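PDB 1Z4E: transcriptional regulator from Bacillus halodurans, which is a GNAT-fold protein that probably transfers acyl groups other than amino-acyl groups. Local coordinates for residues A[10-15]-A[44-49]; A[17-22]-A[40-45]; A[58-61]-A[66-69]. All coordinates share one frame; numbering follows the deposited sequence.

Overall arrangement
The three contacts lie in the first half of a GNAT fold. Contacts 1 and 2 both use helix 40-51, where their ranges overlap at Arg44 and Ala45. Their centres are about 8 Å apart. All three reach the second subunit, contact 3 through Met69 alone. Contact 1 brings the loop after strand 6-9 against helix 40-51, and contact 2 brings helix 15-24 against it. Contact 3 follows along the chain and joins strands 55-62 and 65-76 as a hairpin. Its centre is about 13 Å from that of contact 1 and about 14 Å from that of contact 2. Met18 of helix 15-24 touches Ala10, Phe46 and Val59, so it links the loop, helix 40-51 and the sheet.

Contact 1: residues A[10-15]-A[44-49]; sequences ATEGDL and RAFKEI
Phe46 reaches from helix 40-51 to the loop 10-15, and every contact across the two segments is made to its ring. Its CG stands anti to the backbone N (chi1 -176°), which sends the ring across to the loop. No hydrogen bond links the two segments.

One apolar side-chain pair crosses the contact. Leu15 CD1 lies 4.1 Å from Phe46 CD1, approaching the ring obliquely. The two side chains slide past each other in opposite directions. The backbone of the loop also packs on the ring: Thr11 C is 3.5 Å from Phe46 CZ, and Ala10 O lies at the ring edge.

The polar group at the ring is Glu12. Its chain bends at chi2 and places OE2 at the ring edge, 3.5 Å from Phe46 CE2. The carboxylate and ring planes are 66° apart. The same OE2 forms a salt bridge with Lys50, one turn on from Phe46 in the helix. Glu12 thus ties the loop to the helix by charge as well as by packing.

Within the loop, Asp14 holds the turn. Thr11 N donates to Asp14 OD2 over 2.8 Å, on the anti side, 35° out of the carboxylate plane. Asp14 OD2 also forms a salt bridge with Arg8, whose positive charge probably helps to hold it. Asp14 N bonds back to Thr11 O.

Leu57 and Met18 also pack on the ring of Phe46, and Leu78 of the second subunit packs on Leu15. The contact joins the turn between the first strand and first helix of the GNAT fold to the helix that precedes strand 55-62.

Contact 2: residues A[17-22]-A[40-45]; sequences QMVHML and VSYVRA
Val19 packs on the Tyr42 ring where two helices of the GNAT fold, 15-24 and 40-51, face each other. The tight part is a CH-pi contact. Val19 CG1 sits over one face of the ring, 3.9 Å from its centroid and 21° off the ring normal. The second branch, CG2, meets the other end of the ring, 3.9 Å from Tyr42 CG. Both methyls of Val19 therefore press on the aromatic group. Tyr42 CG is anti to its own carbonyl carbon (chi1 -73°), and the ring extends from there toward helix 15-24.

Leu22 makes the looser part. Its CD1 comes to the ring obliquely, 4.4 Å from Tyr42 CE1. The opposite flank of helix 40-51 is more open: Val40 and Arg44 are exposed there. Within 17-22, His20 is exposed, and its ring meets Tyr34 edge-to-face.

The buried side continues beyond these residues. Leu38 and Tyr34 also pack on Val19. Gln81 of the second subunit packs on Tyr42, and Thr79 of that subunit on Leu22. At the phenol end of the ring, Tyr42 OH is hydrogen-bonded to Glu32 OE1 and accepts the N-H of Arg33.

Contact 3: residues A[58-61]-A[66-69]; sequences IVAC and IVGM
Ala60 pairs with both Val67 and Gly68, which makes a classic beta bulge in the antiparallel hairpin of strands 55-62 and 65-76.

The backbone bonds centre on Ala60. Ala60 N donates to Gly68 O over 2.8 Å, with an N-H...O angle of 169°. Ala60 O takes Val67 N, also at 2.8 Å, and a weak second bond from Gly68 N at 3.4 Å. One carbonyl thus serves two consecutive N-H groups, and the register shifts by one residue toward Cys61 and Ile66. Two CA-H...O contacts add to this. Met69 CA lies 3.2 Å from Ile58 O, and Val59 CA approaches Gly68 O.

On the face of Val59, Cys61 and Ile66 the side chains pack together, and Met69 joins through its CB. Ile66 CG1 is anti to its own carbonyl carbon (chi1 -61°), and the CD1 beyond it touches two neighbours. It lies 3.7 Å from Cys61 SG and 3.9 Å from Val59 CB. Val59 CG1 reaches Met69 CB. On the face of Ala60, its CB meets Val67 CG2.

Strand 6-9 borders the hairpin along 58-61, and strand 84-93 borders it along 66-69. Helix 15-24 covers Val59 and Met69, with Met18 on both, while helix 102-116 covers Ile58, Ala60 and Val67 with Leu106, Trp109 and Ile102.

Contact 1: residues A[10-15]-A[44-49]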
ATOM      1  N   ALA A  10       4.877  17.620  -6.597  1.00 15.94           N
ATOM      2  CA  ALA A  10       5.537  18.558  -5.698  1.00 14.25           C
ATOM      3  C   ALA A  10       7.021  18.696  -6.037  1.00 17.83           C
ATOM      4  O   ALA A  10       7.601  17.826  -6.687  1.00 17.86           O
ATOM      5  CB  ALA A  10       5.379  18.081  -4.247  1.00 17.43           C
ATOM      6  N   THR A  11       7.629  19.802  -5.618  1.00 15.30           N
ATOM      7  CA  THR A  11       9.067  20.001  -5.823  1.00 14.97           C
ATOM      8  C   THR A  11       9.631  20.381  -4.448  1.00 16.30           C
ATOM      9  O   THR A  11       8.876  20.502  -3.482  1.00 11.99           O
ATOM     10  CB  THR A  11       9.374  21.136  -6.835  1.00 24.40           C
ATOM     11  OG1 THR A  11       9.001  22.397  -6.273  1.00 25.85           O
ATOM     12  CG2 THR A  11       8.606  20.916  -8.139  1.00 22.00           C
ATOM     13  N   GLU A  12      10.945  20.563  -4.357  1.00 17.17           N
ATOM     14  CA  GLU A  12      11.573  20.918  -3.091  1.00 16.81           C
ATOM     15  C   GLU A  12      10.994  22.200  -2.501  1.00 15.12           C
ATOM     16  O   GLU A  12      10.933  22.366  -1.277  1.00 16.31           O
ATOM     17  CB  GLU A  12      13.086  21.069  -3.275  1.00 14.45           C
ATOM     18  CG  GLU A  12      13.811  19.757  -3.579  1.00 17.50           C
ATOM     19  CD  GLU A  12      13.670  19.313  -5.026  1.00 19.28           C
ATOM     20  OE1 GLU A  12      13.054  20.050  -5.835  1.00 16.20           O
ATOM     21  OE2 GLU A  12      14.183  18.229  -5.357  1.00 19.87           O
ATOM     22  N   GLY A  13      10.557  23.099  -3.377  1.00 15.20           N
ATOM     23  CA  GLY A  13       9.984  24.353  -2.932  1.00 14.82           C
ATOM     24  C   GLY A  13       8.678  24.226  -2.159  1.00 16.93           C
ATOM     25  O   GLY A  13       8.271  25.166  -1.474  1.00 13.06           O
ATOM     26  N   ASP A  14       8.021  23.071  -2.260  1.00 16.31           N
ATOM     27  CA  ASP A  14       6.750  22.846  -1.567  1.00 17.53           C
ATOM     28  C   ASP A  14       6.935  22.115  -0.243  1.00 16.91           C
ATOM     29  O   ASP A  14       6.009  22.054   0.575  1.00 15.43           O
ATOM     30  CB  ASP A  14       5.812  21.986  -2.426  1.00 12.04           C
ATOM     31  CG  ASP A  14       5.632  22.524  -3.824  1.00 13.93           C
ATOM     32  OD1 ASP A  14       5.408  23.742  -3.968  1.00 13.66           O
ATOM     33  OD2 ASP A  14       5.700  21.724  -4.782  1.00 12.74           O
ATOM     34  N   LEU A  15       8.123  21.557  -0.041  1.00 18.22           N
ATOM     35  CA  LEU A  15       8.391  20.758   1.151  1.00 18.74           C
ATOM     36  C   LEU A  15       8.047  21.412   2.476  1.00 19.54           C
ATOM     37  O   LEU A  15       7.438  20.778   3.333  1.00 19.55           O
ATOM     38  CB  LEU A  15       9.851  20.301   1.174  1.00 18.65           C
ATOM     39  CG  LEU A  15      10.161  19.216   2.214  1.00 17.34           C
ATOM     40  CD1 LEU A  15       9.240  18.011   2.013  1.00 15.03           C
ATOM     41  CD2 LEU A  15      11.619  18.790   2.084  1.00 15.61           C
ATOM     42  N   ARG A  44      15.346  13.365   3.388  1.00 12.03           N
ATOM     43  CA  ARG A  44      15.798  12.076   2.873  1.00 16.16           C
ATOM     44  C   ARG A  44      14.648  11.326   2.211  1.00 16.64           C
ATOM     45  O   ARG A  44      14.826  10.680   1.178  1.00 15.79           O
ATOM     46  CB  ARG A  44      16.391  11.232   4.006  1.00 29.46           C
ATOM     47  CG  ARG A  44      17.764  11.719   4.437  1.00 31.29           C
ATOM     48  CD  ARG A  44      18.231  11.089   5.739  1.00 34.94           C
ATOM     49  NE  ARG A  44      19.527  11.633   6.144  1.00 43.32           N
ATOM     50  CZ  ARG A  44      19.967  11.659   7.398  1.00 45.22           C
ATOM     51  NH1 ARG A  44      19.213  11.171   8.373  1.00 52.32           N
ATOM     52  NH2 ARG A  44      21.157  12.178   7.679  1.00 44.85           N
ATOM     53  N   ALA A  45      13.469  11.408   2.816  1.00 19.05           N
ATOM     54  CA  ALA A  45      12.293  10.739   2.272  1.00 17.71           C
ATOM     55  C   ALA A  45      11.896  11.389   0.950  1.00 18.77           C
ATOM     56  O   ALA A  45      11.593  10.697  -0.019  1.00 18.52           O
ATOM     57  CB  ALA A  45      11.129  10.810   3.274  1.00 15.71           C
ATOM     58  N   PHE A  46      11.905  12.720   0.911  1.00 13.68           N
ATOM     59  CA  PHE A  46      11.543  13.439  -0.306  1.00 13.96           C
ATOM     60  C   PHE A  46      12.430  13.029  -1.469  1.00 15.02           C
ATOM     61  O   PHE A  46      11.943  12.801  -2.575  1.00 13.12           O
ATOM     62  CB  PHE A  46      11.646  14.959  -0.119  1.00 14.54           C
ATOM     63  CG  PHE A  46      11.184  15.737  -1.319  1.00 19.55           C
ATOM     64  CD1 PHE A  46       9.829  16.015  -1.506  1.00 19.63           C
ATOM     65  CD2 PHE A  46      12.091  16.126  -2.305  1.00 16.59           C
ATOM     66  CE1 PHE A  46       9.381  16.664  -2.661  1.00 21.76           C
ATOM     67  CE2 PHE A  46      11.652  16.776  -3.467  1.00 13.95           C
ATOM     68  CZ  PHE A  46      10.295  17.044  -3.645  1.00 23.37           C
ATOM     69  N   LYS A  47      13.736  12.946  -1.220  1.00 14.56           N
ATOM     70  CA  LYS A  47      14.690  12.562  -2.256  1.00 18.59           C
ATOM     71  C   LYS A  47      14.439  11.148  -2.778  1.00 16.36           C
ATOM     72  O   LYS A  47      14.527  10.901  -3.982  1.00 18.39           O
ATOM     73  CB  LYS A  47      16.125  12.666  -1.724  1.00 19.71           C
ATOM     74  CG  LYS A  47      16.600  14.094  -1.452  1.00 21.40           C
ATOM     75  CD  LYS A  47      18.061  14.100  -0.987  1.00 24.70           C
ATOM     76  CE  LYS A  47      18.580  15.512  -0.746  1.00 28.95           C
ATOM     77  NZ  LYS A  47      19.995  15.492  -0.276  1.00 30.52           N
ATOM     78  N   GLU A  48      14.139  10.221  -1.873  1.00 16.25           N
ATOM     79  CA  GLU A  48      13.875   8.836  -2.267  1.00 19.04           C
ATOM     80  C   GLU A  48      12.619   8.771  -3.135  1.00 17.49           C
ATOM     81  O   GLU A  48      12.589   8.075  -4.149  1.00 16.56           O
ATOM     82  CB  GLU A  48      13.695   7.956  -1.029  1.00 26.56           C
ATOM     83  CG  GLU A  48      14.931   7.873  -0.147  1.00 26.98           C
ATOM     84  CD  GLU A  48      16.123   7.279  -0.874  1.00 42.51           C
ATOM     85  OE1 GLU A  48      16.035   6.111  -1.311  1.00 45.10           O
ATOM     86  OE2 GLU A  48      17.149   7.985  -1.012  1.00 46.22           O
ATOM     87  N   ILE A  49      11.591   9.513  -2.734  1.00 14.89           N
ATOM     88  CA  ILE A  49      10.335   9.554  -3.474  1.00 14.83           C
ATOM     89  C   ILE A  49      10.569  10.157  -4.860  1.00 15.26           C
ATOM     90  O   ILE A  49      10.100   9.629  -5.874  1.00 16.10           O
ATOM     91  CB  ILE A  49       9.288  10.408  -2.711  1.00 14.82           C
ATOM     92  CG1 ILE A  49       8.887   9.689  -1.414  1.00 18.11           C
ATOM     93  CG2 ILE A  49       8.072  10.675  -3.593  1.00 15.77           C
ATOM     94  CD1 ILE A  49       8.035  10.531  -0.466  1.00 23.70           C
TER

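Contact 2: residues A[17-22]-A[40-45]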
ATOM      1  N   GLN A  17       5.861  23.769   3.160  1.00 18.67           N
ATOM      2  CA  GLN A  17       4.417  23.832   3.340  1.00 19.67           C
ATOM      3  C   GLN A  17       3.803  22.450   3.535  1.00 15.92           C
ATOM      4  O   GLN A  17       2.868  22.301   4.315  1.00 13.49           O
ATOM      5  CB  GLN A  17       3.743  24.531   2.153  1.00 18.27           C
ATOM      6  CG  GLN A  17       4.042  26.015   2.066  1.00 21.55           C
ATOM      7  CD  GLN A  17       3.326  26.676   0.907  1.00 21.03           C
ATOM      8  OE1 GLN A  17       2.095  26.772   0.893  1.00 23.39           O
ATOM      9  NE2 GLN A  17       4.092  27.132  -0.077  1.00 21.32           N
ATOM     10  N   MET A  18       4.317  21.440   2.838  1.00 12.84           N
ATOM     11  CA  MET A  18       3.767  20.090   2.996  1.00 14.12           C
ATOM     12  C   MET A  18       3.978  19.576   4.424  1.00 14.64           C
ATOM     13  O   MET A  18       3.053  19.031   5.032  1.00 13.73           O
ATOM     14  CB  MET A  18       4.396  19.113   1.987  1.00  1.94           C
ATOM     15  CG  MET A  18       3.941  19.319   0.526  1.00  2.30           C
ATOM     16  SD  MET A  18       4.399  17.935  -0.602  1.00 10.58           S
ATOM     17  CE  MET A  18       6.153  18.103  -0.635  1.00 18.80           C
ATOM     18  N   VAL A  19       5.188  19.751   4.959  1.00 13.24           N
ATOM     19  CA  VAL A  19       5.487  19.300   6.321  1.00 13.49           C
ATOM     20  C   VAL A  19       4.587  20.032   7.317  1.00 15.22           C
ATOM     21  O   VAL A  19       4.072  19.426   8.255  1.00 13.80           O
ATOM     22  CB  VAL A  19       6.969  19.552   6.703  1.00 17.92           C
ATOM     23  CG1 VAL A  19       7.220  19.136   8.159  1.00 17.09           C
ATOM     24  CG2 VAL A  19       7.881  18.766   5.775  1.00 18.24           C
ATOM     25  N   HIS A  20       4.391  21.330   7.106  1.00 17.33           N
ATOM     26  CA  HIS A  20       3.531  22.104   7.997  1.00 17.22           C
ATOM     27  C   HIS A  20       2.101  21.527   7.984  1.00 16.52           C
ATOM     28  O   HIS A  20       1.476  21.380   9.038  1.00 15.15           O
ATOM     29  CB  HIS A  20       3.508  23.575   7.573  1.00 26.65           C
ATOM     30  CG  HIS A  20       2.828  24.473   8.560  1.00 31.78           C
ATOM     31  ND1 HIS A  20       3.310  24.677   9.836  1.00 43.32           N
ATOM     32  CD2 HIS A  20       1.689  25.201   8.469  1.00 44.10           C
ATOM     33  CE1 HIS A  20       2.498  25.491  10.488  1.00 44.81           C
ATOM     34  NE2 HIS A  20       1.506  25.823   9.682  1.00 44.84           N
ATOM     35  N   MET A  21       1.598  21.188   6.796  1.00 16.52           N
ATOM     36  CA  MET A  21       0.251  20.628   6.657  1.00 15.86           C
ATOM     37  C   MET A  21       0.173  19.293   7.399  1.00 16.48           C
ATOM     38  O   MET A  21      -0.803  19.015   8.102  1.00 15.82           O
ATOM     39  CB  MET A  21      -0.100  20.445   5.167  1.00  8.04           C
ATOM     40  CG  MET A  21      -1.595  20.165   4.878  1.00 14.52           C
ATOM     41  SD  MET A  21      -2.064  20.243   3.105  1.00 11.16           S
ATOM     42  CE  MET A  21      -1.755  21.948   2.742  1.00 10.61           C
ATOM     43  N   LEU A  22       1.204  18.467   7.259  1.00 16.19           N
ATOM     44  CA  LEU A  22       1.230  17.175   7.942  1.00 17.49           C
ATOM     45  C   LEU A  22       1.190  17.344   9.462  1.00 20.49           C
ATOM     46  O   LEU A  22       0.425  16.664  10.152  1.00 19.10           O
ATOM     47  CB  LEU A  22       2.486  16.387   7.557  1.00 18.41           C
ATOM     48  CG  LEU A  22       2.579  15.873   6.118  1.00 16.77           C
ATOM     49  CD1 LEU A  22       3.935  15.194   5.900  1.00 17.48           C
ATOM     50  CD2 LEU A  22       1.438  14.899   5.847  1.00 21.81           C
ATOM     51  N   VAL A  40      15.889  16.649   8.746  1.00 14.05           N
ATOM     52  CA  VAL A  40      16.454  15.991   7.574  1.00 16.58           C
ATOM     53  C   VAL A  40      15.729  14.711   7.176  1.00 15.99           C
ATOM     54  O   VAL A  40      15.778  14.305   6.015  1.00 17.15           O
ATOM     55  CB  VAL A  40      17.955  15.681   7.768  1.00 29.45           C
ATOM     56  CG1 VAL A  40      18.725  16.984   7.952  1.00 30.93           C
ATOM     57  CG2 VAL A  40      18.153  14.762   8.963  1.00 35.19           C
ATOM     58  N   SER A  41      15.055  14.080   8.128  1.00 18.91           N
ATOM     59  CA  SER A  41      14.323  12.850   7.838  1.00 16.89           C
ATOM     60  C   SER A  41      13.296  13.081   6.723  1.00 18.35           C
ATOM     61  O   SER A  41      13.083  12.207   5.884  1.00 16.04           O
ATOM     62  CB  SER A  41      13.619  12.339   9.099  1.00 21.53           C
ATOM     63  OG  SER A  41      12.677  13.282   9.575  1.00 25.40           O
ATOM     64  N   TYR A  42      12.663  14.253   6.711  1.00 15.96           N
ATOM     65  CA  TYR A  42      11.681  14.572   5.668  1.00 17.36           C
ATOM     66  C   TYR A  42      12.405  14.765   4.342  1.00 17.87           C
ATOM     67  O   TYR A  42      11.897  14.404   3.277  1.00 17.53           O
ATOM     68  CB  TYR A  42      10.912  15.857   5.999  1.00 15.89           C
ATOM     69  CG  TYR A  42       9.895  15.734   7.113  1.00 16.42           C
ATOM     70  CD1 TYR A  42       8.743  14.966   6.952  1.00 16.37           C
ATOM     71  CD2 TYR A  42      10.085  16.391   8.329  1.00 15.93           C
ATOM     72  CE1 TYR A  42       7.802  14.858   7.977  1.00 14.25           C
ATOM     73  CE2 TYR A  42       9.156  16.287   9.361  1.00 13.40           C
ATOM     74  CZ  TYR A  42       8.015  15.521   9.179  1.00 15.48           C
ATOM     75  OH  TYR A  42       7.098  15.422  10.198  1.00 19.35           O
ATOM     76  N   VAL A  43      13.599  15.346   4.407  1.00 18.39           N
ATOM     77  CA  VAL A  43      14.388  15.590   3.206  1.00 17.69           C
ATOM     78  C   VAL A  43      14.851  14.287   2.570  1.00 18.55           C
ATOM     79  O   VAL A  43      14.773  14.126   1.356  1.00 15.37           O
ATOM     80  CB  VAL A  43      15.626  16.451   3.510  1.00 17.64           C
ATOM     81  CG1 VAL A  43      16.454  16.634   2.235  1.00 21.75           C
ATOM     82  CG2 VAL A  43      15.192  17.802   4.058  1.00 17.34           C
ATOM     83  N   ARG A  44      15.346  13.365   3.388  1.00 12.03           N
ATOM     84  CA  ARG A  44      15.798  12.076   2.873  1.00 16.16           C
ATOM     85  C   ARG A  44      14.648  11.326   2.211  1.00 16.64           C
ATOM     86  O   ARG A  44      14.826  10.680   1.178  1.00 15.79           O
ATOM     87  CB  ARG A  44      16.391  11.232   4.006  1.00 29.46           C
ATOM     88  CG  ARG A  44      17.764  11.719   4.437  1.00 31.29           C
ATOM     89  CD  ARG A  44      18.231  11.089   5.739  1.00 34.94           C
ATOM     90  NE  ARG A  44      19.527  11.633   6.144  1.00 43.32           N
ATOM     91  CZ  ARG A  44      19.967  11.659   7.398  1.00 45.22           C
ATOM     92  NH1 ARG A  44      19.213  11.171   8.373  1.00 52.32           N
ATOM     93  NH2 ARG A  44      21.157  12.178   7.679  1.00 44.85           N
ATOM     94  N   ALA A  45      13.469  11.408   2.816  1.00 19.05           N
ATOM     95  CA  ALA A  45      12.293  10.739   2.272  1.00 17.71           C
ATOM     96  C   ALA A  45      11.896  11.389   0.950  1.00 18.77           C
ATOM     97  O   ALA A  45      11.593  10.697  -0.019  1.00 18.52           O
ATOM     98  CB  ALA A  45      11.129  10.810   3.274  1.00 15.71           C
TER

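Contact 3: residues A[58-61]-A[66-69]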
ATOM      1  N   ILE A  58       1.929  14.629  -4.722  1.00 13.89           N
ATOM      2  CA  ILE A  58       1.085  15.511  -5.519  1.00 13.34           C
ATOM      3  C   ILE A  58       0.512  16.626  -4.652  1.00 14.11           C
ATOM      4  O   ILE A  58       0.047  16.367  -3.542  1.00 16.25           O
ATOM      5  CB  ILE A  58      -0.105  14.721  -6.107  1.00 13.92           C
ATOM      6  CG1 ILE A  58       0.405  13.461  -6.819  1.00 15.58           C
ATOM      7  CG2 ILE A  58      -0.921  15.609  -7.021  1.00 17.24           C
ATOM      8  CD1 ILE A  58       1.395  13.733  -7.951  1.00 14.39           C
ATOM      9  N   VAL A  59       0.542  17.857  -5.160  1.00 14.39           N
ATOM     10  CA  VAL A  59      -0.006  18.988  -4.415  1.00 15.12           C
ATOM     11  C   VAL A  59      -1.057  19.758  -5.212  1.00 15.91           C
ATOM     12  O   VAL A  59      -1.006  19.813  -6.452  1.00 14.66           O
ATOM     13  CB  VAL A  59       1.102  20.002  -3.982  1.00  9.53           C
ATOM     14  CG1 VAL A  59       2.029  19.366  -2.941  1.00 10.82           C
ATOM     15  CG2 VAL A  59       1.896  20.481  -5.202  1.00 10.25           C
ATOM     16  N   ALA A  60      -2.025  20.318  -4.483  1.00 11.67           N
ATOM     17  CA  ALA A  60      -3.085  21.148  -5.046  1.00 12.57           C
ATOM     18  C   ALA A  60      -2.617  22.552  -4.676  1.00 12.98           C
ATOM     19  O   ALA A  60      -2.292  22.816  -3.512  1.00 16.72           O
ATOM     20  CB  ALA A  60      -4.420  20.842  -4.376  1.00 12.86           C
ATOM     21  N   CYS A  61      -2.586  23.451  -5.652  1.00 13.87           N
ATOM     22  CA  CYS A  61      -2.083  24.794  -5.419  1.00 12.80           C
ATOM     23  C   CYS A  61      -3.031  25.941  -5.740  1.00 14.32           C
ATOM     24  O   CYS A  61      -3.828  25.865  -6.675  1.00 13.36           O
ATOM     25  CB  CYS A  61      -0.808  24.995  -6.243  1.00 22.74           C
ATOM     26  SG  CYS A  61       0.345  23.607  -6.188  1.00 22.07           S
ATOM     27  N   ILE A  66       0.086  26.137  -1.054  1.00 15.38           N
ATOM     28  CA  ILE A  66      -0.276  24.731  -1.175  1.00 16.46           C
ATOM     29  C   ILE A  66      -1.542  24.534  -0.347  1.00 13.90           C
ATOM     30  O   ILE A  66      -1.560  24.821   0.848  1.00 14.23           O
ATOM     31  CB  ILE A  66       0.837  23.805  -0.624  1.00 14.02           C
ATOM     32  CG1 ILE A  66       2.136  24.004  -1.418  1.00 16.96           C
ATOM     33  CG2 ILE A  66       0.382  22.352  -0.700  1.00 13.44           C
ATOM     34  CD1 ILE A  66       2.018  23.662  -2.903  1.00 19.41           C
ATOM     35  N   VAL A  67      -2.605  24.045  -0.974  1.00 11.06           N
ATOM     36  CA  VAL A  67      -3.848  23.851  -0.246  1.00 12.02           C
ATOM     37  C   VAL A  67      -4.262  22.396  -0.097  1.00 12.44           C
ATOM     38  O   VAL A  67      -5.308  22.101   0.482  1.00 11.72           O
ATOM     39  CB  VAL A  67      -4.990  24.654  -0.901  1.00 17.81           C
ATOM     40  CG1 VAL A  67      -4.625  26.124  -0.892  1.00 15.58           C
ATOM     41  CG2 VAL A  67      -5.233  24.180  -2.330  1.00 17.17           C
ATOM     42  N   GLY A  68      -3.434  21.490  -0.608  1.00 14.52           N
ATOM     43  CA  GLY A  68      -3.745  20.077  -0.507  1.00 13.38           C
ATOM     44  C   GLY A  68      -2.576  19.229  -0.962  1.00 13.41           C
ATOM     45  O   GLY A  68      -1.741  19.680  -1.742  1.00 13.18           O
ATOM     46  N   MET A  69      -2.511  17.995  -0.475  1.00 13.63           N
ATOM     47  CA  MET A  69      -1.422  17.100  -0.842  1.00 14.51           C
ATOM     48  C   MET A  69      -1.818  15.641  -0.653  1.00 11.37           C
ATOM     49  O   MET A  69      -2.776  15.327   0.053  1.00 14.81           O
ATOM     50  CB  MET A  69      -0.185  17.388   0.037  1.00  6.09           C
ATOM     51  CG  MET A  69      -0.385  17.041   1.525  1.00  6.03           C
ATOM     52  SD  MET A  69       0.981  17.505   2.678  1.00  6.45           S
ATOM     53  CE  MET A  69       2.132  16.195   2.346  1.00 10.89           C
TER